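Local structure of magnetosome protein MamA (Magnetospirillum gryphiswaldense, 3AS8) at residues Ala39-Val42 against Glu43-Leu46; Gly61-Leu64 against Leu65-Ile69; Pro73-Ile76 against Lys77-Thr80; Asn109-Val112 against Arg113-Gly117; Gly138-Pro141 against Asn142-Lys145. The protein probably serves as a tetratricopeptide-repeat scaffold at the magnetosome, recognising other copies of itself and assembling into larger complexes. All blocks are in the same frame, centred on the assembly; numbering follows the deposited sequence.

The five contacts run in series along a mostly helical chain, in the manner of a tetratricopeptide-repeat protein. Contacts 1, 2 and 3 cluster in its first half, with centres 9 to 13 Å apart; they lie at the start of helix 42-54, on helix 58-71 and at the start of helix 76-88, and each touches the other two. Contact 4, at the start of helix 110-122, meets contact 3 through Thr80 and Val112, and contact 5 through Phe110 and Phe114. Contact 5 is the turn between helices 126-139 and 144-156, about 37 Å from contact 1, centre to centre. Side-chain N-caps thus open helices 42-54, 76-88 and 110-122, and neighbouring contacts pack successive helices together.

Contact 1: Ala39-Val42 against Glu43-Leu46; sequences AFDV and EVAL
Phe40 and Ala45 make the tight end of this helix start: the ring tip, CZ, comes to 3.2 Å from Ala45 CB, short for two carbons, while CE1 and CE2 stand further back. The ring leaves the loop with CG anti to the backbone N (chi1 -162°), which brings its tip forward to the first turn. There it also packs on Ser68 and Asp71 of helix 58-71 and on Tyr35. Ala45 is buried at this meeting point, its CB approaching the ring obliquely.

Asp41 is the N-cap of helix 42-54, one of the antiparallel helices stacked in the tetratricopeptide-repeat array. Its OD1 takes the amide hydrogen of Val44 at 3.2 Å between OD1 and N, the donor lying above the carboxylate plane, 60° out of it. The bond from Glu43 N to the same OD1 is weak, bent to 125°. Asp41 O receives Ala45 N at 2.9 Å, the first regular helical bond. Val44 meets the cap at about a right angle, its CG2 lying 3.5 Å from Asp41 OD2, and OD2 itself forms a salt bridge with Arg12 of helix 5-20.

The side toward Glu43 is looser. An ordered water sits there, giving a hydrogen to Asp41 OD1 at 2.7 Å and accepting one from Glu43 N at 3.0 Å, so Glu43 N has the water as a second partner beside its weak direct bond. The Glu43 side chain bends at chi2, and its carboxylate stays well away from that of Asp41.

Contact 2: Gly61-Leu64 against Leu65-Ile69; sequences GTEL and LERSI
Arg67 reaches back one turn of helix 58-71 to Glu63 and can be followed outward atom by atom. Its CB rests by the backbone, 3.6 Å from Glu63 O, the oxygen that accepts the Arg67 amide. CG and CD carry the chain up from the helix, and a bend at chi3 (-50°) turns the guanidinium edge back toward Glu63. NE then gives its hydrogen to Glu63 OE2 at 3.0 Å, arriving nearly in line with the C-O bond. CZ follows, and NH2 closes on the same OE2 at 2.6 Å, from the anti side and tilted out of the carboxylate plane. Both N-H groups of one guanidinium edge thus converge on a single oxygen, which stays close to the guanidinium plane although the two flat groups are turned 50° apart. An alanine in place of Glu63 would probably leave this edge of Arg67 without its anionic mate and let the guanidinium swing.

One residue further on, Ser68 OG and Ser68 N both donate to Leu64 O, at 2.7 and 2.9 Å, from opposite faces of the peptide plane. The carboxylate of Glu66 turns elsewhere, its OE1 bonded to Tyr86 OH.

The helix lies between two others: Leu64 packs on Leu48 and Tyr52 of helix 42-54, while Leu65 wedges between Leu46 of that helix and Val81 and Leu82 of helix 76-88.

Contact 3: Pro73-Ile76 against Lys77-Thr80; sequences PDNI and KVAT
The side chain of Asn75 meets Val78 N and so caps helix 76-88, an N-cap of the kind that begins many helices, here in a tetratricopeptide-repeat array. The amide hydrogen of Val78 would have no helical carbonyl to meet; it goes instead to Asn75 OD1 at 2.9 Å between N and OD1, in a fairly straight bond (162°). The donor stands above the plane of the side-chain amide, not on a lone pair. A chi1 of -173° sends the Asn75 amide away from its own N and carries the oxygen forward to the opening turn. The main-chain oxygen of Asn75 is used as well, accepting from Ala79 N at 3.1 Å.

The next carbonyl takes two donors. Ile76 O accepts from Thr80 N at 2.9 Å, as the helix requires, and also from Thr80 OG1 at 2.7 Å, one on each side of the carbonyl plane. The Thr80 hydroxyl, tucked on a partly covered side of the helix, thereby spends its hydrogen on the backbone one turn earlier, while the rest of the residue packs on Val102 of helix 92-105. Just before the cap, Asp74 OD2 pairs with Lys101 in a salt bridge to that same helix.

Val78 crosses the Asn75 amide at about a right angle and presses a methyl against it, CG2 lying 3.3 Å from Asn75 CG.

Contact 4: Asn109-Val112 against Arg113-Gly117; sequences NFNV and RFRLG. With SO4 (sulfate ion), chain C.
Asn111 swings its amide to the far side of CB from its main-chain N (chi1 -164°), while Arg115, one turn on, sends CG beside its own N and bends at chi2 (-65°); together these settings lay the guanidinium against the amide oxygen. Arg115 NE gives its hydrogen to Asn111 OD1 at 3.0 Å, with amide and guanidinium planes turned 76° apart. That bond, with Phe114 CE2 over one face, 3.7 Å from the plane, limits the turning of the guanidinium. Its far side faces a sulfate, probably from the crystallisation liquor: NH2 bonds to O4 at 3.0 Å, while NH1 makes only a weak bond to O2.

Helix 110-122 belongs to the tetratricopeptide-repeat array, and Asn109 is its N-cap, taking the amide hydrogen of Val112 on OD1 at 3.0 Å. On the buried side, Phe110 and Phe114 point the same way with nearly parallel planes, yet they are slid so far apart, 6.0 Å between centroids, that they barely overlap; Phe114 CB sits over one face of the Phe110 ring. Phe114 also meets Lys145 of helix 144-156 in a cation-pi contact, and Arg113 reaches across to Ser132 of helix 126-139.

Contact 5: Gly138-Pro141 against Asn142-Lys145; sequences GLRP and NEGK. With SO4 (sulfate ion), chain B.
Arg140 and Glu143 lie side by side and point the same way, so their charged ends meet out beyond the backbone. The arginine chain is stretched from CG to NE, and the glutamate runs along it: Glu143 CG lies 3.5 Å from Arg140 CB and only slightly further from its CD. A bend at chi2 (-96°) then brings the carboxylate up to the guanidinium edge. There Arg140 NH1 donates to Glu143 OE2 at 2.8 Å in a salt bridge. NH1 comes on the anti side of that oxygen, tilted out of the carboxylate plane, while the oxygen stays close to the guanidinium plane. The two flat groups are only 23° from parallel.

NH1 also donates to O2 of a sulfate, probably from the crystallisation liquor, at 2.9 Å, and Arg140 NH2 reaches O4 of the same ion at 2.9 Å, so two anions hold the guanidinium. With an alanine at Glu143 the carboxylate is gone, and NH1 would probably lose its protein anion, leaving the arginine freer to swing. Both side chains also rest on Phe110 of helix 110-122.

Glu143 N bonds to Arg140 O at 3.2 Å, closing a type I beta turn through Pro141 and Asn142. This turn drops the chain from helix 126-139 straight into helix 144-156, with Glu143 at the N-cap position, the short helix-to-helix connection characteristic of tetratricopeptide repeats.

Contact 1: Ala39-Val42 against Glu43-Leu46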
loop_
_atom_site.group_PDB
_atom_site.type_symbol
_atom_site.label_atom_id
_atom_site.label_comp_id
_atom_site.label_asym_id
_atom_site.label_seq_id
_atom_site.Cartn_x
_atom_site.Cartn_y
_atom_site.Cartn_z
ATOM N N ALA A 39 -7.971 5.154 -25.926
ATOM C CA ALA A 39 -8.238 6.525 -25.464
ATOM C C ALA A 39 -8.089 6.493 -23.943
ATOM O O ALA A 39 -9.044 6.723 -23.180
ATOM C CB ALA A 39 -9.632 7.005 -25.896
ATOM N N PHE A 40 -6.870 6.214 -23.506
ATOM C CA PHE A 40 -6.587 6.038 -22.080
ATOM C C PHE A 40 -6.881 7.237 -21.101
ATOM O O PHE A 40 -6.375 8.329 -21.294
ATOM C CB PHE A 40 -5.155 5.570 -21.916
ATOM C CG PHE A 40 -4.904 4.969 -20.571
ATOM C CD1 PHE A 40 -5.289 3.649 -20.307
ATOM C CD2 PHE A 40 -4.374 5.750 -19.528
ATOM C CE1 PHE A 40 -5.098 3.106 -19.058
ATOM C CE2 PHE A 40 -4.180 5.194 -18.264
ATOM C CZ PHE A 40 -4.541 3.893 -18.038
ATOM N N ASP A 41 -7.632 6.984 -20.010
ATOM C CA ASP A 41 -8.056 8.006 -19.004
ATOM C C ASP A 41 -7.607 7.547 -17.617
ATOM O O ASP A 41 -8.114 6.519 -17.150
ATOM C CB ASP A 41 -9.579 8.107 -19.063
ATOM C CG ASP A 41 -10.216 9.080 -18.021
ATOM O OD1 ASP A 41 -9.763 9.287 -16.852
ATOM O OD2 ASP A 41 -11.269 9.634 -18.387
ATOM N N VAL A 42 -6.682 8.286 -16.966
ATOM C CA VAL A 42 -5.972 7.760 -15.748
ATOM C C VAL A 42 -6.945 7.636 -14.579
ATOM O O VAL A 42 -6.885 6.681 -13.800
ATOM C CB VAL A 42 -4.696 8.589 -15.341
ATOM C CG1 VAL A 42 -5.025 9.985 -14.931
ATOM C CG2 VAL A 42 -3.938 7.919 -14.177
ATOM N N GLU A 43 -7.907 8.536 -14.511
ATOM C CA GLU A 43 -8.840 8.544 -13.373
ATOM C C GLU A 43 -9.838 7.369 -13.461
ATOM O O GLU A 43 -10.212 6.781 -12.423
ATOM C CB GLU A 43 -9.505 9.904 -13.367
ATOM C CG GLU A 43 -9.784 10.488 -12.023
ATOM C CD GLU A 43 -8.605 10.553 -11.093
ATOM O OE1 GLU A 43 -8.795 10.134 -9.927
ATOM O OE2 GLU A 43 -7.520 11.029 -11.487
ATOM N N VAL A 44 -10.202 7.003 -14.701
ATOM C CA VAL A 44 -11.028 5.859 -14.980
ATOM C C VAL A 44 -10.187 4.591 -14.684
ATOM O O VAL A 44 -10.646 3.713 -13.912
ATOM C CB VAL A 44 -11.577 5.890 -16.424
ATOM C CG1 VAL A 44 -12.124 4.501 -16.824
ATOM C CG2 VAL A 44 -12.666 7.027 -16.566
ATOM N N ALA A 45 -8.938 4.514 -15.201
ATOM C CA ALA A 45 -8.109 3.327 -14.947
ATOM C C ALA A 45 -7.782 3.108 -13.435
ATOM O O ALA A 45 -7.808 1.975 -12.931
ATOM C CB ALA A 45 -6.805 3.324 -15.801
ATOM N N LEU A 46 -7.545 4.190 -12.719
ATOM C CA LEU A 46 -7.275 4.136 -11.309
ATOM C C LEU A 46 -8.457 3.613 -10.499
ATOM O O LEU A 46 -8.294 2.715 -9.655
ATOM C CB LEU A 46 -6.920 5.484 -10.813
ATOM C CG LEU A 46 -6.927 5.652 -9.281
ATOM C CD1 LEU A 46 -5.861 4.685 -8.579
ATOM C CD2 LEU A 46 -6.653 7.073 -8.864
HETATM O O HOH W 1 -7.869 11.066 -16.159
#

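Contact 2: Gly61-Leu64 against Leu65-Ile69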
loop_
_atom_site.group_PDB
_atom_site.type_symbol
_atom_site.label_atom_id
_atom_site.label_comp_id
_atom_site.label_asym_id
_atom_site.label_seq_id
_atom_site.Cartn_x
_atom_site.Cartn_y
_atom_site.Cartn_z
ATOM N N GLY A 61 -6.895 -5.947 -12.078
ATOM C CA GLY A 61 -6.781 -4.650 -11.494
ATOM C C GLY A 61 -5.379 -4.036 -11.452
ATOM O O GLY A 61 -5.212 -2.826 -11.713
ATOM N N THR A 62 -4.391 -4.848 -11.068
ATOM C CA THR A 62 -3.027 -4.406 -11.021
ATOM C C THR A 62 -2.546 -4.068 -12.421
ATOM O O THR A 62 -1.800 -3.129 -12.559
ATOM C CB THR A 62 -2.084 -5.423 -10.329
ATOM O OG1 THR A 62 -2.215 -6.672 -11.002
ATOM C CG2 THR A 62 -2.539 -5.570 -8.852
ATOM N N GLU A 63 -2.957 -4.826 -13.439
ATOM C CA GLU A 63 -2.580 -4.459 -14.813
ATOM C C GLU A 63 -3.098 -3.056 -15.205
ATOM O O GLU A 63 -2.364 -2.298 -15.869
ATOM C CB GLU A 63 -3.060 -5.575 -15.790
ATOM C CG GLU A 63 -3.263 -5.194 -17.270
ATOM C CD GLU A 63 -4.686 -4.633 -17.553
ATOM O OE1 GLU A 63 -5.749 -5.194 -17.053
ATOM O OE2 GLU A 63 -4.705 -3.585 -18.235
ATOM N N LEU A 64 -4.346 -2.684 -14.806
ATOM C CA LEU A 64 -4.855 -1.313 -15.089
ATOM C C LEU A 64 -4.051 -0.249 -14.333
ATOM O O LEU A 64 -3.822 0.865 -14.834
ATOM C CB LEU A 64 -6.355 -1.138 -14.722
ATOM C CG LEU A 64 -7.399 -1.317 -15.792
ATOM C CD1 LEU A 64 -7.142 -2.653 -16.461
ATOM C CD2 LEU A 64 -8.858 -1.206 -15.227
ATOM N N LEU A 65 -3.575 -0.604 -13.144
ATOM C CA LEU A 65 -2.848 0.335 -12.326
ATOM C C LEU A 65 -1.471 0.498 -12.923
ATOM O O LEU A 65 -0.958 1.583 -12.933
ATOM C CB LEU A 65 -2.784 -0.108 -10.856
ATOM C CG LEU A 65 -4.095 -0.002 -10.059
ATOM C CD1 LEU A 65 -3.962 -0.729 -8.713
ATOM C CD2 LEU A 65 -4.590 1.484 -9.862
ATOM N N GLU A 66 -0.914 -0.577 -13.462
ATOM C CA GLU A 66 0.392 -0.517 -14.118
ATOM C C GLU A 66 0.341 0.365 -15.396
ATOM O O GLU A 66 1.252 1.134 -15.657
ATOM C CB GLU A 66 0.839 -1.950 -14.490
ATOM C CG GLU A 66 1.268 -2.861 -13.315
ATOM C CD GLU A 66 1.449 -4.399 -13.631
ATOM O OE1 GLU A 66 1.918 -5.163 -12.700
ATOM O OE2 GLU A 66 1.105 -4.894 -14.761
ATOM N N ARG A 67 -0.697 0.155 -16.218
ATOM C CA ARG A 67 -0.945 0.992 -17.385
ATOM C C ARG A 67 -1.091 2.501 -16.912
ATOM O O ARG A 67 -0.603 3.421 -17.544
ATOM C CB ARG A 67 -2.185 0.450 -18.137
ATOM C CG ARG A 67 -2.156 0.628 -19.620
ATOM C CD ARG A 67 -3.282 -0.112 -20.331
ATOM N NE ARG A 67 -3.342 -1.494 -19.877
ATOM C CZ ARG A 67 -2.691 -2.500 -20.456
ATOM N NH1 ARG A 67 -1.931 -2.288 -21.541
ATOM N NH2 ARG A 67 -2.793 -3.716 -19.937
ATOM N N SER A 68 -1.769 2.744 -15.801
ATOM C CA SER A 68 -1.924 4.090 -15.236
ATOM C C SER A 68 -0.595 4.740 -14.850
ATOM O O SER A 68 -0.276 5.899 -15.250
ATOM C CB SER A 68 -2.819 4.026 -14.005
ATOM O OG SER A 68 -4.132 3.508 -14.381
ATOM N N ILE A 69 0.189 3.990 -14.068
ATOM C CA ILE A 69 1.488 4.518 -13.616
ATOM C C ILE A 69 2.411 4.698 -14.842
ATOM O O ILE A 69 3.246 5.561 -14.813
ATOM C CB ILE A 69 2.132 3.699 -12.454
ATOM C CG1 ILE A 69 2.898 4.633 -11.457
ATOM C CG2 ILE A 69 3.070 2.637 -12.985
ATOM C CD1 ILE A 69 2.053 5.802 -10.771
#

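Contact 3: Pro73-Ile76 against Lys77-Thr80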
loop_
_atom_site.group_PDB
_atom_site.type_symbol
_atom_site.label_atom_id
_atom_site.label_comp_id
_atom_site.label_asym_id
_atom_site.label_seq_id
_atom_site.Cartn_x
_atom_site.Cartn_y
_atom_site.Cartn_z
ATOM N N PRO A 73 3.344 8.846 -14.434
ATOM C CA PRO A 73 4.385 8.312 -13.527
ATOM C C PRO A 73 4.482 8.977 -12.155
ATOM O O PRO A 73 4.968 8.340 -11.209
ATOM C CB PRO A 73 5.707 8.496 -14.299
ATOM C CG PRO A 73 5.378 9.333 -15.521
ATOM C CD PRO A 73 3.895 9.384 -15.704
ATOM N N ASP A 74 4.081 10.239 -12.045
ATOM C CA ASP A 74 4.160 10.930 -10.756
ATOM C C ASP A 74 2.847 10.961 -9.989
ATOM O O ASP A 74 2.753 11.683 -9.018
ATOM C CB ASP A 74 4.701 12.371 -10.916
ATOM C CG ASP A 74 6.019 12.412 -11.729
ATOM O OD1 ASP A 74 6.018 13.013 -12.836
ATOM O OD2 ASP A 74 7.017 11.788 -11.276
ATOM N N ASN A 75 1.828 10.212 -10.429
ATOM C CA ASN A 75 0.572 10.178 -9.721
ATOM C C ASN A 75 0.753 9.362 -8.447
ATOM O O ASN A 75 0.970 8.161 -8.474
ATOM C CB ASN A 75 -0.541 9.582 -10.622
ATOM C CG ASN A 75 -1.913 9.668 -9.999
ATOM O OD1 ASN A 75 -2.119 9.225 -8.844
ATOM N ND2 ASN A 75 -2.903 10.214 -10.783
ATOM N N ILE A 76 0.634 10.022 -7.316
ATOM C CA ILE A 76 0.927 9.395 -6.023
ATOM C C ILE A 76 -0.188 8.480 -5.559
ATOM O O ILE A 76 0.056 7.492 -4.881
ATOM C CB ILE A 76 1.253 10.499 -4.964
ATOM C CG1 ILE A 76 2.573 11.238 -5.319
ATOM C CG2 ILE A 76 1.312 9.932 -3.529
ATOM C CD1 ILE A 76 3.869 10.349 -5.380
ATOM N N LYS A 77 -1.412 8.811 -5.932
ATOM C CA LYS A 77 -2.591 8.041 -5.552
ATOM C C LYS A 77 -2.573 6.641 -6.250
ATOM O O LYS A 77 -2.958 5.631 -5.662
ATOM C CB LYS A 77 -3.793 8.886 -5.955
ATOM C CG LYS A 77 -5.132 8.527 -5.432
ATOM C CD LYS A 77 -6.137 9.565 -5.966
ATOM C CE LYS A 77 -7.408 9.524 -5.157
ATOM N NZ LYS A 77 -8.009 8.200 -5.349
ATOM N N VAL A 78 -2.097 6.606 -7.487
ATOM C CA VAL A 78 -1.852 5.368 -8.221
ATOM C C VAL A 78 -0.676 4.575 -7.612
ATOM O O VAL A 78 -0.734 3.374 -7.393
ATOM C CB VAL A 78 -1.494 5.595 -9.690
ATOM C CG1 VAL A 78 -1.315 4.188 -10.419
ATOM C CG2 VAL A 78 -2.553 6.444 -10.449
ATOM N N ALA A 79 0.401 5.279 -7.354
ATOM C CA ALA A 79 1.574 4.655 -6.819
ATOM C C ALA A 79 1.314 3.981 -5.464
ATOM O O ALA A 79 1.847 2.878 -5.202
ATOM C CB ALA A 79 2.742 5.743 -6.749
ATOM N N THR A 80 0.481 4.626 -4.632
ATOM C CA THR A 80 0.109 4.135 -3.295
ATOM C C THR A 80 -0.673 2.844 -3.408
ATOM O O THR A 80 -0.279 1.794 -2.817
ATOM C CB THR A 80 -0.675 5.186 -2.496
ATOM O OG1 THR A 80 0.070 6.392 -2.466
ATOM C CG2 THR A 80 -0.951 4.738 -1.038
#

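Contact 4: Asn109-Val112 against Arg113-Gly117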
loop_
_atom_site.group_PDB
_atom_site.type_symbol
_atom_site.label_atom_id
_atom_site.label_comp_id
_atom_site.label_asym_id
_atom_site.label_seq_id
_atom_site.Cartn_x
_atom_site.Cartn_y
_atom_site.Cartn_z
ATOM N N ASN A 109 2.683 9.229 6.142
ATOM C CA ASN A 109 1.916 8.018 5.867
ATOM C C ASN A 109 2.644 6.819 6.491
ATOM O O ASN A 109 3.686 6.356 5.986
ATOM C CB ASN A 109 1.699 7.840 4.365
ATOM C CG ASN A 109 0.803 6.722 4.051
ATOM O OD1 ASN A 109 0.828 5.699 4.720
ATOM N ND2 ASN A 109 -0.064 6.906 3.014
ATOM N N PHE A 110 2.126 6.361 7.619
ATOM C CA PHE A 110 2.750 5.290 8.388
ATOM C C PHE A 110 2.719 3.952 7.641
ATOM O O PHE A 110 3.725 3.315 7.524
ATOM C CB PHE A 110 2.069 5.129 9.740
ATOM C CG PHE A 110 2.516 3.898 10.513
ATOM C CD1 PHE A 110 3.609 3.956 11.372
ATOM C CD2 PHE A 110 1.847 2.691 10.372
ATOM C CE1 PHE A 110 3.978 2.823 12.072
ATOM C CE2 PHE A 110 2.244 1.542 11.060
ATOM C CZ PHE A 110 3.287 1.614 11.885
ATOM N N ASN A 111 1.547 3.530 7.168
ATOM C CA ASN A 111 1.393 2.280 6.472
ATOM C C ASN A 111 2.358 2.159 5.320
ATOM O O ASN A 111 2.942 1.125 5.134
ATOM C CB ASN A 111 -0.053 1.998 6.002
ATOM C CG ASN A 111 -0.264 0.552 5.625
ATOM O OD1 ASN A 111 0.162 -0.343 6.354
ATOM N ND2 ASN A 111 -0.832 0.308 4.444
ATOM N N VAL A 112 2.452 3.167 4.491
ATOM C CA VAL A 112 3.378 3.123 3.351
ATOM C C VAL A 112 4.815 2.852 3.807
ATOM O O VAL A 112 5.501 1.936 3.303
ATOM C CB VAL A 112 3.283 4.395 2.472
ATOM C CG1 VAL A 112 4.558 4.538 1.532
ATOM C CG2 VAL A 112 2.022 4.404 1.578
ATOM N N ARG A 113 5.270 3.521 4.868
ATOM C CA ARG A 113 6.652 3.356 5.303
ATOM C C ARG A 113 6.816 1.975 5.924
ATOM O O ARG A 113 7.828 1.335 5.732
ATOM C CB ARG A 113 6.999 4.427 6.375
ATOM C CG ARG A 113 8.371 4.334 6.968
ATOM C CD ARG A 113 9.473 4.370 5.965
ATOM N NE ARG A 113 9.692 5.698 5.414
ATOM C CZ ARG A 113 10.681 6.025 4.580
ATOM N NH1 ARG A 113 10.814 7.269 4.199
ATOM N NH2 ARG A 113 11.589 5.162 4.188
ATOM N N PHE A 114 5.826 1.531 6.702
ATOM C CA PHE A 114 5.821 0.179 7.287
ATOM C C PHE A 114 5.908 -0.935 6.241
ATOM O O PHE A 114 6.798 -1.730 6.321
ATOM C CB PHE A 114 4.654 -0.027 8.172
ATOM C CG PHE A 114 4.641 -1.379 8.823
ATOM C CD1 PHE A 114 5.565 -1.710 9.822
ATOM C CD2 PHE A 114 3.786 -2.363 8.379
ATOM C CE1 PHE A 114 5.578 -2.929 10.363
ATOM C CE2 PHE A 114 3.761 -3.548 8.936
ATOM C CZ PHE A 114 4.652 -3.884 9.913
ATOM N N ARG A 115 5.069 -0.869 5.197
ATOM C CA ARG A 115 5.067 -1.869 4.145
ATOM C C ARG A 115 6.322 -1.828 3.305
ATOM O O ARG A 115 6.787 -2.866 2.841
ATOM C CB ARG A 115 3.775 -1.754 3.279
ATOM C CG ARG A 115 2.462 -1.854 4.123
ATOM C CD ARG A 115 2.282 -3.162 4.747
ATOM N NE ARG A 115 1.154 -3.088 5.650
ATOM C CZ ARG A 115 0.771 -4.034 6.491
ATOM N NH1 ARG A 115 -0.256 -3.791 7.303
ATOM N NH2 ARG A 115 1.401 -5.218 6.529
ATOM N N LEU A 116 6.903 -0.648 3.137
ATOM C CA LEU A 116 8.186 -0.522 2.512
ATOM C C LEU A 116 9.264 -1.285 3.301
ATOM O O LEU A 116 10.083 -2.028 2.752
ATOM C CB LEU A 116 8.582 0.932 2.411
ATOM C CG LEU A 116 10.016 1.214 1.899
ATOM C CD1 LEU A 116 10.261 0.542 0.555
ATOM C CD2 LEU A 116 10.304 2.765 1.844
ATOM N N GLY A 117 9.298 -1.090 4.618
ATOM C CA GLY A 117 10.150 -1.950 5.411
ATOM C C GLY A 117 9.936 -3.451 5.246
ATOM O O GLY A 117 10.900 -4.222 5.191
HETATM S S SO4 C . -1.247 -7.138 8.484
HETATM O O1 SO4 C . -1.661 -7.009 7.081
HETATM O O2 SO4 C . -1.887 -6.098 9.302
HETATM O O3 SO4 C . -1.652 -8.452 8.987
HETATM O O4 SO4 C . 0.211 -7.069 8.610
HETATM O O HOH W 2 -2.664 -1.746 7.539
#

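Contact 5: Gly138-Pro141 against Asn142-Lys145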
loop_
_atom_site.group_PDB
_atom_site.type_symbol
_atom_site.label_atom_id
_atom_site.label_comp_id
_atom_site.label_asym_id
_atom_site.label_seq_id
_atom_site.Cartn_x
_atom_site.Cartn_y
_atom_site.Cartn_z
ATOM N N GLY A 138 9.113 6.580 14.299
ATOM C CA GLY A 138 8.999 8.024 14.614
ATOM C C GLY A 138 7.573 8.520 14.484
ATOM O O GLY A 138 7.149 9.404 15.224
ATOM N N LEU A 139 6.858 7.990 13.480
ATOM C CA LEU A 139 5.466 8.353 13.228
ATOM C C LEU A 139 4.497 7.817 14.302
ATOM O O LEU A 139 3.506 8.513 14.660
ATOM C CB LEU A 139 5.078 7.887 11.803
ATOM C CG LEU A 139 5.755 8.611 10.629
ATOM C CD1 LEU A 139 5.332 7.936 9.262
ATOM C CD2 LEU A 139 5.288 10.079 10.650
ATOM N N ARG A 140 4.747 6.578 14.776
ATOM C CA ARG A 140 3.884 5.952 15.768
ATOM C C ARG A 140 4.749 5.148 16.710
ATOM O O ARG A 140 4.937 3.950 16.513
ATOM C CB ARG A 140 2.871 4.999 15.164
ATOM C CG ARG A 140 1.857 5.611 14.212
ATOM C CD ARG A 140 0.813 4.609 13.887
ATOM N NE ARG A 140 -0.079 5.073 12.820
ATOM C CZ ARG A 140 -0.873 4.271 12.113
ATOM N NH1 ARG A 140 -0.985 2.990 12.417
ATOM N NH2 ARG A 140 -1.643 4.781 11.182
ATOM N N PRO A 141 5.261 5.806 17.748
ATOM C CA PRO A 141 6.244 5.182 18.576
ATOM C C PRO A 141 5.660 4.108 19.491
ATOM O O PRO A 141 6.438 3.461 20.187
ATOM C CB PRO A 141 6.732 6.321 19.484
ATOM C CG PRO A 141 6.343 7.561 18.843
ATOM C CD PRO A 141 5.219 7.288 17.907
ATOM N N ASN A 142 4.342 4.055 19.564
ATOM C CA ASN A 142 3.705 3.052 20.407
ATOM C C ASN A 142 3.218 1.822 19.588
ATOM O O ASN A 142 2.551 0.933 20.129
ATOM C CB ASN A 142 2.609 3.653 21.331
ATOM C CG ASN A 142 3.189 4.358 22.548
ATOM O OD1 ASN A 142 4.420 4.510 22.700
ATOM N ND2 ASN A 142 2.298 4.795 23.447
ATOM N N GLU A 143 3.650 1.725 18.339
ATOM C CA GLU A 143 3.389 0.515 17.525
ATOM C C GLU A 143 4.411 -0.622 17.816
ATOM O O GLU A 143 5.540 -0.685 17.277
ATOM C CB GLU A 143 3.280 0.829 16.031
ATOM C CG GLU A 143 2.052 1.594 15.610
ATOM C CD GLU A 143 0.858 0.747 15.079
ATOM O OE1 GLU A 143 0.856 -0.514 15.159
ATOM O OE2 GLU A 143 -0.120 1.384 14.582
ATOM N N GLY A 144 3.990 -1.521 18.691
ATOM C CA GLY A 144 4.678 -2.769 18.943
ATOM C C GLY A 144 5.098 -3.600 17.749
ATOM O O GLY A 144 6.200 -4.133 17.745
ATOM N N LYS A 145 4.241 -3.685 16.715
ATOM C CA LYS A 145 4.577 -4.486 15.548
ATOM C C LYS A 145 5.833 -3.914 14.888
ATOM O O LYS A 145 6.499 -4.631 14.112
ATOM C CB LYS A 145 3.398 -4.596 14.538
ATOM C CG LYS A 145 3.093 -3.308 13.711
ATOM C CD LYS A 145 1.886 -3.518 12.743
ATOM C CE LYS A 145 1.606 -2.300 11.950
ATOM N NZ LYS A 145 0.588 -2.530 10.868
HETATM S S SO4 B . -2.844 1.532 9.364
HETATM O O1 SO4 B . -4.046 0.995 10.043
HETATM O O2 SO4 B . -1.655 1.181 10.186
HETATM O O3 SO4 B . -2.777 0.934 8.028
HETATM O O4 SO4 B . -2.862 2.985 9.186
#